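Local structure of large adhesion protein (Lap) involved in biofilm formation (Marinobacter hydrocarbonoclasticus, 6XI3) at residues L190-L195 and N214-T220; G222-V228 and V306-G312; Q236-L240 and L279-S285; Q252-T258 and L292-A298; L287-N291 and G397-N401. The protein forms part of the extending region of a biofilm adhesin, a row of Ig-like beta-sandwich domains with calcium at their junctions, which probably keeps the protein extended toward its target. All coordinates share one frame; numbering follows the deposited sequence.

Contact 1 of 5, residues L190-L195 and N214-T220; sequences LVDGDL and NGTFDAT. With CA (calcium ion), chain D; EDO (1,2-ethanediol), chain L.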
# COMPACT_ATOMS: atom_id res chain seq x y z
N LEU A 190 -0.91 -1.09 -11.82
CA LEU A 190 -1.47 -0.70 -10.50
C LEU A 190 -0.55 -1.20 -9.39
O LEU A 190 0.23 -2.10 -9.60
CB LEU A 190 -2.90 -1.21 -10.35
CG LEU A 190 -3.88 -0.77 -11.45
CD1 LEU A 190 -5.26 -1.36 -11.19
CD2 LEU A 190 -3.99 0.75 -11.56
N VAL A 191 -0.65 -0.59 -8.22
CA VAL A 191 0.08 -1.02 -7.00
C VAL A 191 -0.88 -1.80 -6.09
O VAL A 191 -2.11 -1.69 -6.28
CB VAL A 191 0.72 0.19 -6.30
CG1 VAL A 191 1.63 0.93 -7.30
CG2 VAL A 191 -0.30 1.14 -5.67
N ASP A 192 -0.29 -2.57 -5.17
CA ASP A 192 -1.00 -3.46 -4.23
C ASP A 192 -1.89 -2.64 -3.29
O ASP A 192 -1.65 -1.43 -3.08
CB ASP A 192 -0.01 -4.37 -3.51
CG ASP A 192 0.59 -5.42 -4.42
OD1 ASP A 192 0.09 -5.56 -5.57
OD2 ASP A 192 1.56 -6.09 -3.99
N GLY A 193 -2.88 -3.31 -2.73
CA GLY A 193 -3.85 -2.78 -1.77
C GLY A 193 -5.24 -2.88 -2.35
O GLY A 193 -5.44 -3.68 -3.26
N ASP A 194 -6.17 -2.08 -1.85
CA ASP A 194 -7.58 -2.15 -2.28
C ASP A 194 -7.65 -1.68 -3.74
O ASP A 194 -6.97 -0.73 -4.09
CB ASP A 194 -8.48 -1.34 -1.34
CG ASP A 194 -9.96 -1.65 -1.58
OD1 ASP A 194 -10.32 -2.83 -1.60
OD2 ASP A 194 -10.74 -0.70 -1.78
N LEU A 195 -8.41 -2.36 -4.57
CA LEU A 195 -8.65 -1.97 -5.98
C LEU A 195 -10.12 -1.63 -6.05
O LEU A 195 -10.94 -2.45 -5.55
CB LEU A 195 -8.43 -3.16 -6.93
CG LEU A 195 -7.04 -3.46 -7.43
CD1 LEU A 195 -7.16 -4.44 -8.60
CD2 LEU A 195 -6.30 -2.19 -7.84
N ASN A 214 -14.98 -3.99 -5.29
CA ASN A 214 -13.66 -3.76 -4.67
C ASN A 214 -13.03 -5.12 -4.44
O ASN A 214 -13.76 -6.11 -4.28
CB ASN A 214 -13.76 -2.92 -3.40
CG ASN A 214 -14.73 -3.51 -2.39
OD1 ASN A 214 -14.49 -4.58 -1.84
ND2 ASN A 214 -15.84 -2.83 -2.16
N GLY A 215 -11.71 -5.14 -4.41
CA GLY A 215 -10.97 -6.36 -4.07
C GLY A 215 -9.56 -6.02 -3.71
O GLY A 215 -9.14 -4.87 -3.95
N THR A 216 -8.81 -7.01 -3.28
CA THR A 216 -7.41 -6.82 -2.87
C THR A 216 -6.47 -7.26 -3.99
O THR A 216 -6.62 -8.37 -4.52
CB THR A 216 -7.09 -7.62 -1.62
OG1 THR A 216 -8.15 -7.26 -0.72
CG2 THR A 216 -5.71 -7.33 -1.07
N PHE A 217 -5.45 -6.45 -4.22
CA PHE A 217 -4.35 -6.73 -5.16
C PHE A 217 -3.09 -6.92 -4.30
O PHE A 217 -2.75 -6.04 -3.47
CB PHE A 217 -4.26 -5.59 -6.16
CG PHE A 217 -3.37 -5.83 -7.35
CD1 PHE A 217 -3.28 -7.08 -7.94
CD2 PHE A 217 -2.60 -4.79 -7.87
CE1 PHE A 217 -2.45 -7.28 -9.03
CE2 PHE A 217 -1.79 -4.99 -8.98
CZ PHE A 217 -1.72 -6.24 -9.56
N ASP A 218 -2.44 -8.05 -4.49
CA ASP A 218 -1.19 -8.39 -3.78
C ASP A 218 -0.33 -9.15 -4.77
O ASP A 218 -0.15 -10.36 -4.58
CB ASP A 218 -1.47 -9.14 -2.48
CG ASP A 218 -0.21 -9.27 -1.61
OD1 ASP A 218 0.88 -8.83 -2.06
OD2 ASP A 218 -0.31 -9.80 -0.50
N ALA A 219 0.21 -8.45 -5.76
CA ALA A 219 1.10 -9.01 -6.80
C ALA A 219 2.59 -8.90 -6.38
O ALA A 219 3.43 -9.66 -6.92
CB ALA A 219 0.82 -8.35 -8.12
N THR A 220 2.92 -8.00 -5.46
CA THR A 220 4.33 -7.71 -5.08
C THR A 220 4.51 -8.04 -3.59
O THR A 220 3.72 -7.56 -2.75
CB THR A 220 4.73 -6.28 -5.48
OG1 THR A 220 4.33 -6.05 -6.84
CG2 THR A 220 6.22 -6.02 -5.39
CA CA D . 1.97 -6.73 -1.73
C1 EDO L . 4.06 -2.07 -10.18
O1 EDO L . 3.02 -1.09 -10.22
C2 EDO L . 3.79 -3.36 -10.88
O2 EDO L . 4.44 -3.58 -12.10
O HOH W 1 2.11 -4.97 -7.26
O HOH W 2 2.89 -7.53 0.30

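Contact 2 of 5, residues G222-V228 and V306-G312; sequences GDLTVSV and VSDSAAG. With EDT ({[-(bis-carboxymethyl-amino)-ethyl]-carboxymethyl-amino}-acetic acid), chain I.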
# COMPACT_ATOMS: atom_id res chain seq x y z
N GLY A 222 6.20 -7.57 -0.21
CA GLY A 222 6.77 -6.44 0.54
C GLY A 222 8.13 -6.84 1.07
O GLY A 222 8.30 -8.00 1.39
N ASP A 223 9.09 -5.93 1.08
CA ASP A 223 10.44 -6.22 1.61
C ASP A 223 11.06 -4.90 2.08
O ASP A 223 10.65 -3.83 1.62
CB ASP A 223 11.26 -6.92 0.54
CG ASP A 223 12.56 -7.52 1.03
OD1 ASP A 223 12.55 -8.18 2.10
OD2 ASP A 223 13.58 -7.27 0.38
N LEU A 224 12.06 -5.00 2.94
CA LEU A 224 12.83 -3.83 3.41
C LEU A 224 14.26 -4.32 3.66
O LEU A 224 14.42 -5.43 4.19
CB LEU A 224 12.17 -3.23 4.67
CG LEU A 224 12.90 -2.01 5.25
CD1 LEU A 224 11.95 -1.01 5.88
CD2 LEU A 224 13.94 -2.42 6.28
N THR A 225 15.24 -3.55 3.21
CA THR A 225 16.65 -3.73 3.61
C THR A 225 17.11 -2.49 4.38
O THR A 225 16.57 -1.42 4.12
CB THR A 225 17.54 -4.02 2.40
OG1 THR A 225 17.65 -2.81 1.65
CG2 THR A 225 17.04 -5.17 1.54
N VAL A 226 18.08 -2.66 5.28
CA VAL A 226 18.72 -1.53 5.98
C VAL A 226 20.23 -1.74 5.89
O VAL A 226 20.67 -2.88 5.85
CB VAL A 226 18.22 -1.34 7.42
CG1 VAL A 226 18.60 -2.50 8.34
CG2 VAL A 226 18.73 -0.02 8.00
N SER A 227 20.99 -0.65 5.82
CA SER A 227 22.45 -0.76 5.84
C SER A 227 23.02 0.39 6.68
O SER A 227 22.39 1.48 6.75
CB SER A 227 23.02 -0.88 4.45
OG SER A 227 23.30 0.37 3.89
N VAL A 228 24.11 0.09 7.37
CA VAL A 228 24.87 1.09 8.14
C VAL A 228 25.91 1.60 7.16
O VAL A 228 26.82 0.85 6.90
CB VAL A 228 25.46 0.45 9.41
CG1 VAL A 228 26.14 1.48 10.28
CG2 VAL A 228 24.36 -0.27 10.16
N VAL A 306 7.45 -5.01 7.30
CA VAL A 306 8.67 -5.53 6.64
C VAL A 306 9.87 -4.94 7.37
O VAL A 306 9.83 -3.73 7.69
CB VAL A 306 8.69 -5.20 5.15
CG1 VAL A 306 7.68 -6.07 4.43
CG2 VAL A 306 8.45 -3.72 4.91
N SER A 307 10.87 -5.77 7.61
CA SER A 307 11.97 -5.50 8.56
C SER A 307 13.29 -5.97 7.98
O SER A 307 13.30 -6.93 7.16
CB SER A 307 11.69 -6.17 9.86
OG SER A 307 10.84 -5.36 10.60
N ASP A 308 14.38 -5.37 8.47
CA ASP A 308 15.76 -5.87 8.26
C ASP A 308 16.58 -5.41 9.46
O ASP A 308 16.13 -4.51 10.21
CB ASP A 308 16.31 -5.46 6.90
CG ASP A 308 17.60 -6.16 6.51
OD1 ASP A 308 17.83 -7.27 7.04
OD2 ASP A 308 18.36 -5.61 5.67
N SER A 309 17.73 -6.01 9.65
CA SER A 309 18.68 -5.58 10.69
C SER A 309 20.07 -5.52 10.07
O SER A 309 20.26 -6.14 9.02
CB SER A 309 18.61 -6.48 11.87
OG SER A 309 19.00 -7.77 11.48
N ALA A 310 20.99 -4.76 10.66
CA ALA A 310 22.38 -4.67 10.16
C ALA A 310 23.31 -4.41 11.34
O ALA A 310 22.85 -3.89 12.34
CB ALA A 310 22.46 -3.57 9.15
N ALA A 311 24.58 -4.80 11.20
CA ALA A 311 25.60 -4.72 12.27
C ALA A 311 26.39 -3.45 12.03
O ALA A 311 26.60 -3.08 10.86
CB ALA A 311 26.49 -5.95 12.27
N GLY A 312 26.78 -2.77 13.10
CA GLY A 312 27.73 -1.65 13.05
C GLY A 312 28.66 -1.71 14.26
O GLY A 312 28.51 -2.64 15.07
O20 EDT I . 17.02 -8.44 3.90
C5 EDT I . 15.99 -8.74 3.26
O19 EDT I . 15.93 -8.60 1.98
C4 EDT I . 14.84 -9.38 4.05
N3 EDT I . 15.23 -10.05 5.33
C2 EDT I . 16.38 -11.01 5.23
C1 EDT I . 16.25 -12.06 4.13
O18 EDT I . 17.17 -12.16 3.26
O17 EDT I . 15.26 -12.82 4.16
C6 EDT I . 14.10 -10.82 5.89
C7 EDT I . 13.21 -9.87 6.61
N8 EDT I . 12.57 -10.56 7.74
C9 EDT I . 12.61 -9.71 8.94
C10 EDT I . 12.27 -10.43 10.23
O16 EDT I . 12.91 -10.11 11.25
O15 EDT I . 11.34 -11.27 10.26
C11 EDT I . 11.19 -10.95 7.39
C12 EDT I . 10.16 -9.85 7.62
O13 EDT I . 10.39 -8.70 7.19
O14 EDT I . 9.09 -10.09 8.22
O HOH W 3 11.92 -7.38 4.90

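Contact 3 of 5, residues Q236-L240 and L279-S285; sequences QTANL and LTGVDIS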
# COMPACT_ATOMS: atom_id res chain seq x y z
N GLN A 236 30.12 10.88 16.94
CA GLN A 236 29.12 9.96 17.55
C GLN A 236 27.79 10.07 16.80
O GLN A 236 26.74 10.37 17.41
CB GLN A 236 28.94 10.20 19.05
CG GLN A 236 30.25 10.18 19.83
CD GLN A 236 30.11 10.80 21.21
OE1 GLN A 236 30.34 11.98 21.40
NE2 GLN A 236 29.71 10.00 22.17
N THR A 237 27.86 9.88 15.49
CA THR A 237 26.67 9.84 14.61
C THR A 237 26.72 8.60 13.73
O THR A 237 27.80 7.98 13.57
CB THR A 237 26.57 11.09 13.73
OG1 THR A 237 27.76 11.15 12.94
CG2 THR A 237 26.33 12.37 14.50
N ALA A 238 25.57 8.25 13.15
CA ALA A 238 25.44 7.14 12.19
C ALA A 238 24.67 7.62 10.98
O ALA A 238 23.73 8.43 11.14
CB ALA A 238 24.78 5.94 12.81
N ASN A 239 25.10 7.14 9.82
CA ASN A 239 24.36 7.29 8.54
C ASN A 239 23.79 5.94 8.13
O ASN A 239 24.55 4.99 7.98
CB ASN A 239 25.26 7.86 7.45
CG ASN A 239 25.80 9.24 7.78
OD1 ASN A 239 25.44 9.86 8.79
ND2 ASN A 239 26.67 9.72 6.91
N LEU A 240 22.48 5.90 7.95
CA LEU A 240 21.70 4.67 7.67
C LEU A 240 20.96 4.86 6.35
O LEU A 240 20.61 6.02 6.02
CB LEU A 240 20.70 4.46 8.81
CG LEU A 240 21.27 4.52 10.22
CD1 LEU A 240 20.15 4.37 11.26
CD2 LEU A 240 22.34 3.45 10.42
N LEU A 279 18.96 8.28 6.27
CA LEU A 279 19.02 9.25 7.38
C LEU A 279 20.49 9.45 7.76
O LEU A 279 21.15 8.44 8.06
CB LEU A 279 18.17 8.71 8.53
CG LEU A 279 17.97 9.65 9.71
CD1 LEU A 279 17.40 11.02 9.29
CD2 LEU A 279 17.09 8.99 10.77
N THR A 280 21.00 10.69 7.68
CA THR A 280 22.42 11.01 8.00
C THR A 280 22.45 11.77 9.33
O THR A 280 21.55 12.56 9.56
CB THR A 280 23.08 11.73 6.82
OG1 THR A 280 22.41 12.98 6.70
CG2 THR A 280 22.96 10.96 5.53
N GLY A 281 23.45 11.52 10.16
CA GLY A 281 23.69 12.31 11.38
C GLY A 281 22.81 11.86 12.53
O GLY A 281 22.52 12.63 13.40
N VAL A 282 22.37 10.61 12.54
CA VAL A 282 21.62 10.05 13.68
C VAL A 282 22.51 10.17 14.92
O VAL A 282 23.63 9.68 14.84
CB VAL A 282 21.19 8.60 13.43
CG1 VAL A 282 20.54 8.07 14.68
CG2 VAL A 282 20.28 8.49 12.21
N ASP A 283 22.00 10.72 16.02
CA ASP A 283 22.81 11.03 17.23
C ASP A 283 22.89 9.75 18.07
O ASP A 283 21.86 9.29 18.59
CB ASP A 283 22.25 12.25 17.95
CG ASP A 283 22.83 12.53 19.33
OD1 ASP A 283 23.90 12.01 19.68
OD2 ASP A 283 22.18 13.27 20.04
N ILE A 284 24.08 9.18 18.19
CA ILE A 284 24.29 7.97 19.03
C ILE A 284 25.27 8.26 20.16
O ILE A 284 25.87 7.27 20.66
CB ILE A 284 24.71 6.78 18.16
CG1 ILE A 284 25.95 7.08 17.32
CG2 ILE A 284 23.54 6.35 17.31
CD1 ILE A 284 26.61 5.84 16.77
N SER A 285 25.37 9.53 20.59
CA SER A 285 26.20 9.95 21.76
C SER A 285 25.72 9.25 23.03
O SER A 285 26.54 9.10 23.95
CB SER A 285 26.21 11.44 21.93
OG SER A 285 24.88 11.93 22.03
O HOH W 4 26.14 12.99 18.31

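Contact 4 of 5, residues Q252-T258 and L292-A298; sequences QVDLTVT and LTVEATA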
# COMPACT_ATOMS: atom_id res chain seq x y z
N GLN A 252 6.47 5.79 6.62
CA GLN A 252 7.45 5.99 7.71
C GLN A 252 8.24 4.70 7.90
O GLN A 252 7.63 3.60 7.91
CB GLN A 252 6.70 6.33 9.00
CG GLN A 252 7.62 6.54 10.19
CD GLN A 252 6.87 7.11 11.38
OE1 GLN A 252 6.02 7.98 11.24
NE2 GLN A 252 7.24 6.68 12.57
N VAL A 253 9.54 4.84 8.08
CA VAL A 253 10.48 3.78 8.50
C VAL A 253 10.86 4.11 9.93
O VAL A 253 11.37 5.22 10.16
CB VAL A 253 11.71 3.74 7.58
CG1 VAL A 253 12.66 2.61 7.95
CG2 VAL A 253 11.27 3.63 6.12
N ASP A 254 10.67 3.17 10.84
CA ASP A 254 11.08 3.29 12.25
C ASP A 254 12.35 2.49 12.40
O ASP A 254 12.37 1.32 11.95
CB ASP A 254 10.00 2.75 13.19
CG ASP A 254 8.74 3.59 13.12
OD1 ASP A 254 8.85 4.84 12.89
OD2 ASP A 254 7.67 2.99 13.28
N LEU A 255 13.38 3.12 12.97
CA LEU A 255 14.70 2.50 13.12
C LEU A 255 15.03 2.45 14.60
O LEU A 255 14.55 3.32 15.34
CB LEU A 255 15.76 3.27 12.34
CG LEU A 255 15.55 3.30 10.83
CD1 LEU A 255 15.06 4.66 10.41
CD2 LEU A 255 16.82 2.96 10.10
N THR A 256 15.79 1.45 15.00
CA THR A 256 16.34 1.39 16.37
C THR A 256 17.81 1.05 16.21
O THR A 256 18.13 0.34 15.22
CB THR A 256 15.63 0.40 17.30
OG1 THR A 256 15.85 -0.89 16.73
CG2 THR A 256 14.17 0.70 17.48
N VAL A 257 18.64 1.69 17.04
CA VAL A 257 20.09 1.39 17.15
C VAL A 257 20.33 0.92 18.58
O VAL A 257 20.05 1.71 19.51
CB VAL A 257 20.98 2.59 16.81
CG1 VAL A 257 22.43 2.17 16.73
CG2 VAL A 257 20.56 3.29 15.53
N THR A 258 20.86 -0.29 18.72
CA THR A 258 21.00 -0.98 20.02
C THR A 258 22.49 -1.23 20.24
O THR A 258 23.16 -1.74 19.32
CB THR A 258 20.10 -2.22 20.09
OG1 THR A 258 18.75 -1.87 19.75
CG2 THR A 258 20.08 -2.84 21.47
N LEU A 292 26.96 -2.55 17.39
CA LEU A 292 25.63 -1.92 17.26
C LEU A 292 24.77 -2.87 16.44
O LEU A 292 25.33 -3.48 15.50
CB LEU A 292 25.77 -0.60 16.51
CG LEU A 292 26.56 0.48 17.22
CD1 LEU A 292 26.46 1.77 16.44
CD2 LEU A 292 26.08 0.70 18.65
N THR A 293 23.49 -2.95 16.76
CA THR A 293 22.48 -3.57 15.90
C THR A 293 21.45 -2.51 15.53
O THR A 293 20.84 -1.89 16.44
CB THR A 293 21.86 -4.82 16.53
OG1 THR A 293 22.96 -5.68 16.85
CG2 THR A 293 20.93 -5.52 15.57
N VAL A 294 21.26 -2.37 14.22
CA VAL A 294 20.29 -1.44 13.62
C VAL A 294 19.16 -2.29 13.08
O VAL A 294 19.43 -3.23 12.31
CB VAL A 294 20.94 -0.60 12.51
CG1 VAL A 294 19.90 0.27 11.81
CG2 VAL A 294 22.07 0.24 13.08
N GLU A 295 17.94 -1.96 13.48
CA GLU A 295 16.73 -2.55 12.90
C GLU A 295 15.88 -1.45 12.28
O GLU A 295 15.85 -0.34 12.85
CB GLU A 295 15.93 -3.29 13.96
CG GLU A 295 14.59 -3.75 13.40
CD GLU A 295 14.24 -5.17 13.77
OE1 GLU A 295 13.82 -5.36 14.92
OE2 GLU A 295 14.42 -6.07 12.90
N ALA A 296 15.26 -1.76 11.14
CA ALA A 296 14.35 -0.87 10.38
C ALA A 296 13.06 -1.64 10.10
O ALA A 296 13.16 -2.81 9.74
CB ALA A 296 15.02 -0.42 9.11
N THR A 297 11.92 -0.98 10.24
CA THR A 297 10.58 -1.55 10.01
C THR A 297 9.71 -0.51 9.30
O THR A 297 9.76 0.69 9.67
CB THR A 297 9.93 -1.96 11.34
OG1 THR A 297 10.81 -2.86 12.02
CG2 THR A 297 8.58 -2.62 11.18
N ALA A 298 8.96 -0.96 8.32
CA ALA A 298 7.94 -0.16 7.62
C ALA A 298 6.72 -1.05 7.44
O ALA A 298 6.77 -2.23 7.86
CB ALA A 298 8.48 0.31 6.30
O HOH W 5 12.41 -1.23 13.54
O HOH W 6 18.28 -2.10 17.13

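Contact 5 of 5, residues L287-N291 and G397-N401; sequences LVDGN and GRNGN. With CA (calcium ion), chain B.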
# COMPACT_ATOMS: atom_id res chain seq x y z
N LEU A 287 25.05 6.09 23.28
CA LEU A 287 25.37 4.64 23.23
C LEU A 287 26.84 4.40 23.61
O LEU A 287 27.67 5.28 23.46
CB LEU A 287 25.09 4.10 21.83
CG LEU A 287 23.65 4.29 21.36
CD1 LEU A 287 23.47 3.66 20.00
CD2 LEU A 287 22.65 3.71 22.36
N VAL A 288 27.14 3.20 24.08
CA VAL A 288 28.51 2.87 24.54
C VAL A 288 29.20 2.15 23.40
O VAL A 288 28.50 1.57 22.53
CB VAL A 288 28.47 2.03 25.83
CG1 VAL A 288 27.79 2.79 26.95
CG2 VAL A 288 27.82 0.66 25.61
N ASP A 289 30.52 2.04 23.50
CA ASP A 289 31.35 1.40 22.47
C ASP A 289 31.03 -0.09 22.37
O ASP A 289 30.60 -0.70 23.38
CB ASP A 289 32.83 1.66 22.74
CG ASP A 289 33.26 3.09 22.42
OD1 ASP A 289 32.37 3.95 21.99
OD2 ASP A 289 34.47 3.32 22.52
N GLY A 290 31.31 -0.65 21.20
CA GLY A 290 31.12 -2.08 20.90
C GLY A 290 30.20 -2.25 19.71
O GLY A 290 29.99 -1.27 18.95
N ASN A 291 29.67 -3.46 19.54
CA ASN A 291 28.74 -3.81 18.44
C ASN A 291 27.48 -2.94 18.55
O ASN A 291 27.00 -2.63 19.69
CB ASN A 291 28.36 -5.30 18.45
CG ASN A 291 29.54 -6.20 18.14
OD1 ASN A 291 30.57 -5.74 17.64
ND2 ASN A 291 29.39 -7.48 18.43
N GLY A 397 38.50 -4.06 27.16
CA GLY A 397 37.77 -2.85 26.76
C GLY A 397 36.49 -3.21 26.02
O GLY A 397 36.32 -4.38 25.61
N ARG A 398 35.61 -2.25 25.86
CA ARG A 398 34.31 -2.45 25.17
C ARG A 398 34.47 -2.82 23.70
O ARG A 398 33.47 -3.36 23.14
CB ARG A 398 33.49 -1.16 25.26
CG ARG A 398 32.97 -0.89 26.65
CD ARG A 398 31.69 -0.09 26.60
NE ARG A 398 31.15 0.23 27.92
CZ ARG A 398 31.61 1.21 28.69
NH1 ARG A 398 32.65 1.94 28.31
NH2 ARG A 398 31.03 1.46 29.84
N ASN A 399 35.59 -2.51 23.04
CA ASN A 399 35.78 -2.91 21.62
C ASN A 399 36.55 -4.23 21.57
O ASN A 399 37.06 -4.56 20.51
CB ASN A 399 36.41 -1.81 20.79
CG ASN A 399 35.45 -0.66 20.61
OD1 ASN A 399 35.56 0.34 21.31
ND2 ASN A 399 34.50 -0.80 19.71
N GLY A 400 36.66 -4.93 22.71
CA GLY A 400 37.25 -6.29 22.77
C GLY A 400 38.78 -6.34 22.88
O GLY A 400 39.32 -7.44 22.77
N ASN A 401 39.47 -5.23 23.10
CA ASN A 401 40.96 -5.21 23.21
C ASN A 401 41.38 -5.65 24.62
O ASN A 401 40.66 -5.35 25.59
CB ASN A 401 41.50 -3.85 22.78
CG ASN A 401 41.32 -3.68 21.29
OD1 ASN A 401 41.94 -4.40 20.51
ND2 ASN A 401 40.37 -2.85 20.88
CA CA B . 36.42 2.09 22.45
O HOH W 7 31.21 -4.02 23.95
O HOH W 8 38.56 1.03 22.54

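Contact 1 of 5, residues L190-L195 and N214-T220
One face of the Phe-217 ring is met by a single oxygen of Asp-192: OD1 sits 3.6 Å above it, offset toward the rim. At the ring edge, in its plane, are two carbonyl oxygens. Val-191 O approaches Phe-217 CD2 at 3.5 Å, and Leu-190 O lies by CE2. Leu-195 CG touches Phe-217 CB at 3.7 Å. The Phe-217 ring reaches this place because CG is anti to the backbone N (chi1 -168°).

Both oxygens of the Asp-192 carboxylate are engaged. Ala-219 N donates to Asp-192 OD1 over 2.9 Å, from above the carboxylate plane. Thr-220 N donates to Asp-192 OD2 at the syn lone pair, over 2.8 Å. Asp-192 OD2 also binds calcium at 2.4 Å. Asp-218 OD1 and the backbone O of Thr-220 bind the same ion, with a water. The ion would offset the negative charge gathered here. A second water bridges Asp-192 OD1 and Thr-220 OG1.

The backbones pair as antiparallel strands. Gly-193 and Phe-217 form a hydrogen-bonded pair, as do Leu-195 and Gly-215. The backbone angles of Gly-193 call for glycine, since a CB would press on the preceding carbonyl.

Strands 193-202 and 208-217 form a beta hairpin, and 208-217 is the outermost strand of its four-stranded sheet. Asp-246 and Asn-302, from further along the chain, complete the calcium site. The end of this hairpin is thereby tied to the next beta sandwich.

Contact 2 of 5, residues G222-V228 and V306-G312
Val-226 N donates to Asp-308 OD2 over 3.0 Å, the one direct hydrogen bond between the two segments. It meets the oxygen on its anti side, 18° out of the carboxylate plane. The same OD2 lies 3.3 Å from Thr-225 CA. Asp-308 CG is anti to the backbone N (chi1 -169°), which carries the carboxylate across to the other strand.

The other direct side-chain contacts are mostly apolar. Val-306 CG2 touches Leu-224 CB at 3.8 Å, while its CG1 packs on the backbone of Gly-222. Leu-224 CD2 reaches the CB of Asp-308. Further along, Ala-310 CB meets Val-228 CG2 at 3.9 Å.

A water accepts from Leu-224 N and lies 2.7 Å from Ser-307 O and close to Asp-223 OD1. Beside it an EDTA molecule is bound, and Ser-307 N donates to EDTA O13 over 3.0 Å.

The strands run nearly parallel, 22° apart, but share no backbone hydrogen bonds. Strand 223-232 is an outermost strand of a three-stranded sheet, bonded to strand 237-245. Strand 305-314 is an outermost strand of a four-stranded sheet, bonded to strand 290-299. Leu-224 and Val-226 also pack on Ala-296 of strand 290-299 and on Tyr-277 of strand 277-283.

Contact 3 of 5, residues Q236-L240 and L279-S285
A G1 beta bulge marks this antiparallel strand pair: Gly-281 and Val-282 both face Ala-238. Val-282 N donates to Ala-238 O over 2.9 Å, and Ala-238 N returns a bond to Val-282 O. The register then slips by one residue, and Leu-240 pairs with Leu-279. Leu-240 N points at Leu-279 O almost straight (N-H...O 176°, 2.9 Å). Gly-281 has positive phi, which favours glycine.

The side chain of Asn-239 serves the bulge. Its OD1 accepts from Gly-281 N over 2.9 Å, with the donor tilted 30° from the amide carbonyl plane. Asn-239 CG lies anti to the carbonyl carbon (chi1 -61°), and this turns the amide toward the other strand. There it crosses the side chain of Thr-280 at a slant, with OD1 3.6 Å from Thr-280 CB.

Past the bulge, Ile-284 N donates to Gln-236 O from above the carbonyl plane. Ile-284 CG1 touches that same oxygen at 3.4 Å. Gln-236 extends along Ser-285, where NE2 comes within 3.5 Å of Ser-285 CA. A water lies between Gln-236 O and Asp-283 OD1, 2.8 Å from each. Asp-283 OD1 also accepts from Ser-285 N, which makes an Asx turn as the strand ends.

On the buried side, Leu-240 CD1 meets Val-282 CG2 at 4.2 Å. Leu-240 also packs on Val-294 and Ile-284 on Leu-292, both of strand 290-299. Such facing of one sheet's aliphatic side chains by those of another is typical of an Ig-like beta sandwich.

Contact 4 of 5, residues Q252-T258 and L292-A298
Thr-256 and Glu-295 form the middle one of three hydrogen-bonded antiparallel pairs. Thr-256 N donates to Glu-295 O over 2.8 Å, and Glu-295 N donates back to Thr-256 O. Asp-254 with Thr-297 and Thr-258 with Thr-293 each form the same reciprocal pair of N-H...O bonds, one on either side. The two strands run at 169° to each other, with no break in register.

CA-H...O contacts fill the intervals. In the closest, Leu-255 CA lies 3.1 Å from Glu-295 O.

Apolar contacts hold one face. Val-257 and Val-294 lie side by side and point the same way, with Val-257 CG1 at 4.1 Å from Val-294 CG2. Val-257 CG1 also touches Leu-292 CD1. Ala-296 CB is met by Leu-255 CD2 at 4.0 Å and by Val-253 CG1. CG1 of Val-253 stands anti to the backbone N (chi1 -178°), on the side of Ala-296.

Polar side chains and waters occupy the other face. One water contacts Thr-256 OG1 and Thr-258 OG1 and donates to Thr-293 O over 2.7 Å. A second donates to Asp-254 O and contacts Thr-297 OG1, which is also hydrogen-bonded to Ser-307 OG. Thr-256 OG1 lies 3.7 Å from Glu-295 CB, the two side chains running alongside.

One aliphatic and one polar face, with Val-294 and Ala-296 packed on strand 223-232, are typical of a central strand pair in a beta sandwich.

Contact 5 of 5, residues L287-N291 and G397-N401
Asp-289 and Asn-399 meet at a calcium ion, in a site that joins two successive Ig-like beta sandwiches. Asp-289 OD2 binds the ion at 2.3 Å. Asn-399 OD1 binds it at the same 2.3 Å, and a water adds a further ligand. Asp-315, Asp-343 and the backbone O of Thr-317 complete the shell. The carboxylate and amide planes are turned 51° apart, and Asn-399 OD1 lies 3.4 Å from Asp-289 CB.

The second shell fixes both groups. Asp-289 OD1 accepts from Ala-316 N. Asn-399 ND2 donates to Leu-314 O, which would hold the amide with its oxygen toward the metal. A type I beta turn from Gly-397 to Gly-400 carries Asn-399. It is closed by Gly-400 N donating to Gly-397 O over 3.0 Å. Gly-290 packs against the turn, its CA 3.5 Å from Arg-398 O.

Arg-398 is extended from CG to NE and runs past Asp-289, with CD 3.5 Å from Asp-289 O. Its NH1 forms a salt bridge with Asp-343, itself a calcium ligand. The side chains of Val-288 and Arg-398 cross at about a right angle. Val-288 lies over one face of the guanidinium, with CB 3.8 Å from Arg-398 NE.

Contacts 2, 3 and 4 build one beta sandwich, while contacts 1 and 5 belong to its two calcium junctions. Contact 4 has the largest buried share, half of its touching residues. Contact 3 lies in the opposing sheet and meets it through Leu-240 and Ile-284. Both rest on backbone bonding, but contact 3 is bulged and contact 4 regular. Contact 2 joins outermost strands of the two sheets through side chains. It shares strand pairing with contact 4, where Ala-310 N probably bonds Val-294 O. Contacts 1 and 5 use equivalent aspartates, Asp-192 and Asp-289. Contact 1 adds strand pairing to its metal site; contact 5 has no direct hydrogen bond between segments.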